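Local structure of catechol 2,3-dioxygenase (Pseudomonas sp. KL28, 3HPY) at residues C[175-180]-C[192-197]; C[198-203]-C[273-278]. The protein probably catalyses the iron-dependent extradiol ring cleavage of catechol by dioxygen, giving (2Z,4E)-2-hydroxy-6-oxohexa-2,4-dienoate, and binds 4-methylcatechol in its pocket. All coordinates share one frame; numbering follows the deposited sequence.

Contact 1 (C[175-180]-C[192-197]); sequences FYLVER and IWLSCS. With MCT (4-methylcatechol), chain J.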
loop_
_atom_site.group_PDB
_atom_site.type_symbol
_atom_site.label_atom_id
_atom_site.label_comp_id
_atom_site.label_asym_id
_atom_site.label_seq_id
_atom_site.Cartn_x
_atom_site.Cartn_y
_atom_site.Cartn_z
ATOM N N PHE C 175 27.363 18.045 -8.108
ATOM C CA PHE C 175 26.192 17.278 -8.510
ATOM C C PHE C 175 26.599 16.311 -9.609
ATOM O O PHE C 175 27.738 16.348 -10.091
ATOM C CB PHE C 175 25.085 18.193 -9.024
ATOM C CG PHE C 175 24.346 18.915 -7.944
ATOM C CD1 PHE C 175 25.003 19.806 -7.097
ATOM C CD2 PHE C 175 22.986 18.710 -7.774
ATOM C CE1 PHE C 175 24.307 20.483 -6.097
ATOM C CE2 PHE C 175 22.274 19.376 -6.782
ATOM C CZ PHE C 175 22.930 20.267 -5.937
ATOM N N TYR C 176 25.682 15.425 -9.980
ATOM C CA TYR C 176 25.942 14.456 -11.037
ATOM C C TYR C 176 24.639 14.084 -11.714
ATOM O O TYR C 176 23.590 14.072 -11.077
ATOM C CB TYR C 176 26.631 13.208 -10.485
ATOM C CG TYR C 176 25.780 12.309 -9.608
ATOM C CD1 TYR C 176 25.231 11.122 -10.110
ATOM C CD2 TYR C 176 25.574 12.613 -8.264
ATOM C CE1 TYR C 176 24.506 10.260 -9.286
ATOM C CE2 TYR C 176 24.852 11.761 -7.432
ATOM C CZ TYR C 176 24.324 10.589 -7.947
ATOM O OH TYR C 176 23.619 9.744 -7.121
ATOM N N LEU C 177 24.717 13.785 -13.008
ATOM C CA LEU C 177 23.545 13.433 -13.803
ATOM C C LEU C 177 22.982 12.069 -13.455
ATOM O O LEU C 177 23.685 11.058 -13.534
ATOM C CB LEU C 177 23.892 13.437 -15.295
ATOM C CG LEU C 177 23.004 14.265 -16.228
ATOM C CD1 LEU C 177 23.355 13.960 -17.679
ATOM C CD2 LEU C 177 21.555 13.962 -15.963
ATOM N N VAL C 178 21.706 12.027 -13.081
ATOM C CA VAL C 178 21.090 10.754 -12.765
ATOM C C VAL C 178 20.325 10.323 -14.004
ATOM O O VAL C 178 20.419 9.178 -14.436
ATOM C CB VAL C 178 20.129 10.855 -11.562
ATOM C CG1 VAL C 178 19.563 9.492 -11.262
ATOM C CG2 VAL C 178 20.862 11.413 -10.338
ATOM N N GLU C 179 19.575 11.251 -14.587
ATOM C CA GLU C 179 18.816 10.946 -15.794
ATOM C C GLU C 179 18.683 12.141 -16.730
ATOM O O GLU C 179 18.736 13.299 -16.300
ATOM C CB GLU C 179 17.414 10.443 -15.444
ATOM C CG GLU C 179 17.332 8.985 -15.063
ATOM C CD GLU C 179 15.897 8.486 -15.090
ATOM O OE1 GLU C 179 15.213 8.731 -16.105
ATOM O OE2 GLU C 179 15.456 7.851 -14.107
ATOM N N ARG C 180 18.495 11.852 -18.012
ATOM C CA ARG C 180 18.337 12.913 -18.990
ATOM C C ARG C 180 17.395 12.561 -20.125
ATOM O O ARG C 180 17.236 11.394 -20.504
ATOM C CB ARG C 180 19.694 13.307 -19.576
ATOM C CG ARG C 180 20.380 12.209 -20.359
ATOM C CD ARG C 180 21.842 12.563 -20.613
ATOM N NE ARG C 180 22.616 11.365 -20.900
ATOM C CZ ARG C 180 23.942 11.303 -20.909
ATOM N NH1 ARG C 180 24.670 12.385 -20.648
ATOM N NH2 ARG C 180 24.539 10.146 -21.165
ATOM N N ILE C 192 17.256 17.526 -17.625
ATOM C CA ILE C 192 18.342 17.005 -16.828
ATOM C C ILE C 192 17.936 16.854 -15.351
ATOM O O ILE C 192 17.352 17.771 -14.765
ATOM C CB ILE C 192 19.542 17.976 -17.073
ATOM C CG1 ILE C 192 20.275 17.557 -18.350
ATOM C CG2 ILE C 192 20.438 18.067 -15.887
ATOM C CD1 ILE C 192 21.381 18.503 -18.763
ATOM N N TRP C 193 18.215 15.680 -14.773
ATOM C CA TRP C 193 17.896 15.383 -13.364
ATOM C C TRP C 193 19.177 15.203 -12.543
ATOM O O TRP C 193 19.857 14.184 -12.644
ATOM C CB TRP C 193 17.032 14.116 -13.271
ATOM C CG TRP C 193 15.627 14.357 -13.704
ATOM C CD1 TRP C 193 14.535 14.547 -12.898
ATOM C CD2 TRP C 193 15.178 14.567 -15.044
ATOM N NE1 TRP C 193 13.438 14.876 -13.655
ATOM C CE2 TRP C 193 13.803 14.897 -14.977
ATOM C CE3 TRP C 193 15.806 14.521 -16.297
ATOM C CZ2 TRP C 193 13.043 15.174 -16.122
ATOM C CZ3 TRP C 193 15.052 14.799 -17.434
ATOM C CH2 TRP C 193 13.684 15.123 -17.336
ATOM N N LEU C 194 19.481 16.186 -11.701
ATOM C CA LEU C 194 20.708 16.156 -10.915
ATOM C C LEU C 194 20.573 15.769 -9.432
ATOM O O LEU C 194 19.603 16.131 -8.766
ATOM C CB LEU C 194 21.384 17.529 -11.016
ATOM C CG LEU C 194 21.524 18.146 -12.414
ATOM C CD1 LEU C 194 21.820 19.635 -12.274
ATOM C CD2 LEU C 194 22.618 17.436 -13.208
ATOM N N SER C 195 21.570 15.052 -8.918
ATOM C CA SER C 195 21.590 14.648 -7.514
ATOM C C SER C 195 22.897 15.096 -6.866
ATOM O O SER C 195 23.931 15.156 -7.521
ATOM C CB SER C 195 21.454 13.119 -7.393
ATOM O OG SER C 195 21.591 12.661 -6.048
ATOM N N CYS C 196 22.836 15.437 -5.584
ATOM C CA CYS C 196 24.025 15.822 -4.825
ATOM C C CYS C 196 24.032 14.900 -3.617
ATOM O O CYS C 196 24.544 15.247 -2.551
ATOM C CB CYS C 196 23.933 17.285 -4.371
ATOM S SG CYS C 196 22.501 17.702 -3.338
ATOM N N SER C 197 23.461 13.713 -3.809
ATOM C CA SER C 197 23.303 12.725 -2.744
ATOM C C SER C 197 23.003 11.370 -3.398
ATOM O O SER C 197 23.487 11.107 -4.497
ATOM C CB SER C 197 22.117 13.148 -1.876
ATOM O OG SER C 197 20.921 13.170 -2.654
HETATM C C1 MCT J . 9.792 14.206 -13.982
HETATM C C2 MCT J . 9.348 15.411 -13.411
HETATM C C3 MCT J . 9.411 15.572 -12.008
HETATM O O3 MCT J . 8.986 16.714 -11.460
HETATM C C4 MCT J . 9.922 14.539 -11.176
HETATM O O4 MCT J . 9.973 14.717 -9.826
HETATM C C5 MCT J . 10.372 13.321 -11.756
HETATM C C6 MCT J . 10.304 13.167 -13.164
HETATM C C MCT J . 9.723 14.022 -15.465
#
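A beta hairpin of the iron-binding glyoxalase-type domain brings strand 176-182 antiparallel to strand 189-195, and a classic beta bulge interrupts the pairing where Val-178 and Glu-179 both face Trp-193. The two bulge residues share that one partner: Val-178 N donates to Trp-193 O (2.9 Å, nearly along the C=O axis), while Glu-179 O accepts from Trp-193 N. The indole of Trp-193, its CG anti to the carbonyl carbon (chi1 -74°), turns an edge to Glu-179 O, which lies in plane, 3.2 Å from CE3. The far end of the ring, CZ2, reaches the methyl carbon C of 4-methylcatechol at 3.6 Å, so this large side chain lines the pocket from a strand residue. From within the bulge, Val-178 CG2 presses on Ser-195 CB at 3.5 Å, tighter than usual van der Waals contact, and the small serine side chain suits so close an approach. Ser-195 OG accepts from Ser-197 N in an ST turn and is also hydrogen-bonded to Lys-199 O, while Tyr-176 OH donates to Ser-197 O at 3.0 Å. At the same end of the hairpin, Phe-175 offers one ring face to Cys-196, whose CB sits 3.5 Å from the ring centroid, almost on the normal.

Contact 2 (C[198-203]-C[273-278]); sequences HKVHDI and YHPYPD. With MCT (4-methylcatechol), chain J.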
loop_
_atom_site.group_PDB
_atom_site.type_symbol
_atom_site.label_atom_id
_atom_site.label_comp_id
_atom_site.label_asym_id
_atom_site.label_seq_id
_atom_site.Cartn_x
_atom_site.Cartn_y
_atom_site.Cartn_z
ATOM N N HIS C 198 22.248 10.494 -2.732
ATOM C CA HIS C 198 21.886 9.234 -3.381
ATOM C C HIS C 198 20.386 9.184 -3.707
ATOM O O HIS C 198 19.792 8.112 -3.875
ATOM C CB HIS C 198 22.331 7.981 -2.587
ATOM C CG HIS C 198 21.750 7.867 -1.214
ATOM N ND1 HIS C 198 22.469 8.170 -0.076
ATOM C CD2 HIS C 198 20.522 7.486 -0.791
ATOM C CE1 HIS C 198 21.710 7.982 0.988
ATOM N NE2 HIS C 198 20.522 7.569 0.582
ATOM N N LYS C 199 19.781 10.365 -3.811
ATOM C CA LYS C 199 18.371 10.482 -4.183
ATOM C C LYS C 199 18.357 10.537 -5.718
ATOM O O LYS C 199 19.359 10.907 -6.334
ATOM C CB LYS C 199 17.759 11.779 -3.624
ATOM C CG LYS C 199 17.612 11.840 -2.112
ATOM C CD LYS C 199 17.345 13.259 -1.614
ATOM C CE LYS C 199 16.100 13.863 -2.245
ATOM N NZ LYS C 199 15.947 15.305 -1.939
ATOM N N VAL C 200 17.237 10.166 -6.335
ATOM C CA VAL C 200 17.120 10.202 -7.795
ATOM C C VAL C 200 17.429 11.602 -8.328
ATOM O O VAL C 200 17.938 11.750 -9.436
ATOM C CB VAL C 200 15.716 9.765 -8.267
ATOM C CG1 VAL C 200 15.686 8.267 -8.470
ATOM C CG2 VAL C 200 14.666 10.181 -7.246
ATOM N N HIS C 201 17.103 12.626 -7.544
ATOM C CA HIS C 201 17.426 14.009 -7.901
ATOM C C HIS C 201 17.044 15.021 -6.831
ATOM O O HIS C 201 16.033 14.880 -6.132
ATOM C CB HIS C 201 16.782 14.412 -9.226
ATOM C CG HIS C 201 15.293 14.522 -9.165
ATOM N ND1 HIS C 201 14.510 13.597 -8.510
ATOM C CD2 HIS C 201 14.441 15.417 -9.716
ATOM C CE1 HIS C 201 13.238 13.916 -8.662
ATOM N NE2 HIS C 201 13.167 15.016 -9.391
ATOM N N ASP C 202 17.872 16.046 -6.701
ATOM C CA ASP C 202 17.616 17.104 -5.744
ATOM C C ASP C 202 17.090 18.314 -6.506
ATOM O O ASP C 202 16.486 19.216 -5.924
ATOM C CB ASP C 202 18.902 17.437 -4.989
ATOM C CG ASP C 202 19.287 16.339 -4.008
ATOM O OD1 ASP C 202 18.732 16.317 -2.888
ATOM O OD2 ASP C 202 20.124 15.486 -4.378
ATOM N N ILE C 203 17.306 18.308 -7.819
ATOM C CA ILE C 203 16.857 19.397 -8.672
ATOM C C ILE C 203 16.912 18.974 -10.139
ATOM O O ILE C 203 17.723 18.118 -10.519
ATOM C CB ILE C 203 17.731 20.665 -8.451
ATOM C CG1 ILE C 203 17.080 21.883 -9.115
ATOM C CG2 ILE C 203 19.132 20.435 -9.003
ATOM C CD1 ILE C 203 17.695 23.218 -8.681
ATOM N N TYR C 273 14.621 5.001 -7.555
ATOM C CA TYR C 273 15.721 4.129 -7.182
ATOM C C TYR C 273 16.747 4.859 -6.335
ATOM O O TYR C 273 16.486 5.957 -5.848
ATOM C CB TYR C 273 16.361 3.513 -8.429
ATOM C CG TYR C 273 16.661 4.481 -9.545
ATOM C CD1 TYR C 273 17.914 5.096 -9.648
ATOM C CD2 TYR C 273 15.691 4.795 -10.499
ATOM C CE1 TYR C 273 18.190 6.000 -10.670
ATOM C CE2 TYR C 273 15.956 5.697 -11.527
ATOM C CZ TYR C 273 17.210 6.296 -11.605
ATOM O OH TYR C 273 17.485 7.201 -12.609
ATOM N N HIS C 274 17.921 4.257 -6.179
ATOM C CA HIS C 274 18.937 4.840 -5.323
ATOM C C HIS C 274 20.280 4.994 -5.994
ATOM O O HIS C 274 21.181 4.187 -5.792
ATOM C CB HIS C 274 19.066 3.972 -4.074
ATOM C CG HIS C 274 17.763 3.752 -3.375
ATOM N ND1 HIS C 274 17.123 4.749 -2.671
ATOM C CD2 HIS C 274 16.941 2.677 -3.337
ATOM C CE1 HIS C 274 15.963 4.297 -2.229
ATOM N NE2 HIS C 274 15.828 3.043 -2.622
ATOM N N PRO C 275 20.434 6.047 -6.800
ATOM C CA PRO C 275 21.713 6.245 -7.478
ATOM C C PRO C 275 22.819 6.773 -6.580
ATOM O O PRO C 275 22.571 7.436 -5.574
ATOM C CB PRO C 275 21.357 7.213 -8.598
ATOM C CG PRO C 275 20.285 8.051 -7.980
ATOM C CD PRO C 275 19.432 7.034 -7.250
ATOM N N TYR C 276 24.051 6.452 -6.955
ATOM C CA TYR C 276 25.225 6.903 -6.229
ATOM C C TYR C 276 26.107 7.618 -7.267
ATOM O O TYR C 276 25.931 7.433 -8.471
ATOM C CB TYR C 276 25.931 5.700 -5.581
ATOM C CG TYR C 276 25.261 5.210 -4.294
ATOM C CD1 TYR C 276 25.636 5.730 -3.053
ATOM C CD2 TYR C 276 24.189 4.293 -4.327
ATOM C CE1 TYR C 276 24.963 5.369 -1.873
ATOM C CE2 TYR C 276 23.506 3.918 -3.142
ATOM C CZ TYR C 276 23.901 4.473 -1.920
ATOM O OH TYR C 276 23.232 4.193 -0.742
ATOM N N PRO C 277 27.052 8.457 -6.812
ATOM C CA PRO C 277 27.954 9.207 -7.698
ATOM C C PRO C 277 28.740 8.359 -8.713
ATOM O O PRO C 277 29.227 8.873 -9.718
ATOM C CB PRO C 277 28.885 9.931 -6.716
ATOM C CG PRO C 277 28.055 10.078 -5.481
ATOM C CD PRO C 277 27.306 8.778 -5.395
ATOM N N ASP C 278 28.854 7.061 -8.456
ATOM C CA ASP C 278 29.596 6.164 -9.336
ATOM C C ASP C 278 28.724 5.573 -10.431
ATOM O O ASP C 278 29.209 4.804 -11.253
ATOM C CB ASP C 278 30.199 5.017 -8.520
ATOM C CG ASP C 278 29.135 4.212 -7.791
ATOM O OD1 ASP C 278 28.370 4.820 -7.007
ATOM O OD2 ASP C 278 29.057 2.986 -7.997
HETATM C C1 MCT J . 9.792 14.206 -13.982
HETATM C C2 MCT J . 9.348 15.411 -13.411
HETATM C C3 MCT J . 9.411 15.572 -12.008
HETATM O O3 MCT J . 8.986 16.714 -11.460
HETATM C C4 MCT J . 9.922 14.539 -11.176
HETATM O O4 MCT J . 9.973 14.717 -9.826
HETATM C C5 MCT J . 10.372 13.321 -11.756
HETATM C C6 MCT J . 10.304 13.167 -13.164
HETATM C C MCT J . 9.723 14.022 -15.465
HETATM O O HOH W 1 17.741 7.248 -2.038
HETATM O O HOH W 2 15.765 8.441 -4.273
#
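Two loops meet beside the catechol pocket: segment 198-203, which leads into strand 203-207, and segment 273-278, which follows strand 265-270. They are joined by side-chain packing and bridging waters. The tight part is largely apolar. Val-200 CG1 stands over the centre of the Tyr-273 ring, 3.8 Å from its centroid and 1° off the normal, a CH-pi contact in which all six ring carbons are about equally near. The same methyl lies 3.6 Å from Tyr-273 N, which is buried without a partner, whereas the OH of Tyr-273 is held by Glu-179. Pro-275, a compact ring with no N-H, packs its CG 3.4 Å from Lys-199 O. Next along, His-198 CB lies over the face of Tyr-276, 3.9 Å from the centroid; the two rings run side by side with planes at 22° but are slid so far apart that they barely overlap. Here the backbones also come close, His-198 CA making a CA-H...O contact of 2.9 Å with Pro-275 O.

The looser part is wet. One water donates to His-198 O and also bonds His-274 ND1 at 2.7 Å, lying at the edge of that imidazole; a second accepts from Val-200 N and donates to Tyr-273 O, so backbone polar groups are linked through water. On the ligand side, His-201 NE2 makes a weak, bent hydrogen bond to O4 of 4-methylcatechol (3.2 Å). The His-198 ring stacks on His-198 of a second subunit, and Asp-278 forms a salt bridge with Arg-8 of that subunit. Within the chain, Tyr-273 and Pro-275 rest on Val-178 of strand 176-182, while Ile-203 packs against strands 151-159 and 65-73.

How the contacts relate
The strand of contact 1 ends at Ser-195 and the chain runs on through Ser-197 into 198-203, one of the two segments of contact 2; the two centres are only 7 Å apart. Two polar ties join them, Glu-179 OE2 to Tyr-273 OH at 2.6 Å and Leu-194 O to Asp-202 N at 2.7 Å, both probable hydrogen bonds. Val-178 CG2 packs on Val-200 O at 3.1 Å, so the hairpin's bulge touches the loop. Each contact supplies one side chain to the 4-methylcatechol pocket, Trp-193 and His-201, whose rings meet; the iron ligands His-154, His-216 and Glu-267 also belong to that pocket, with the Trp-193 side chain about 6 Å from the iron. Both contacts also touch the second subunit.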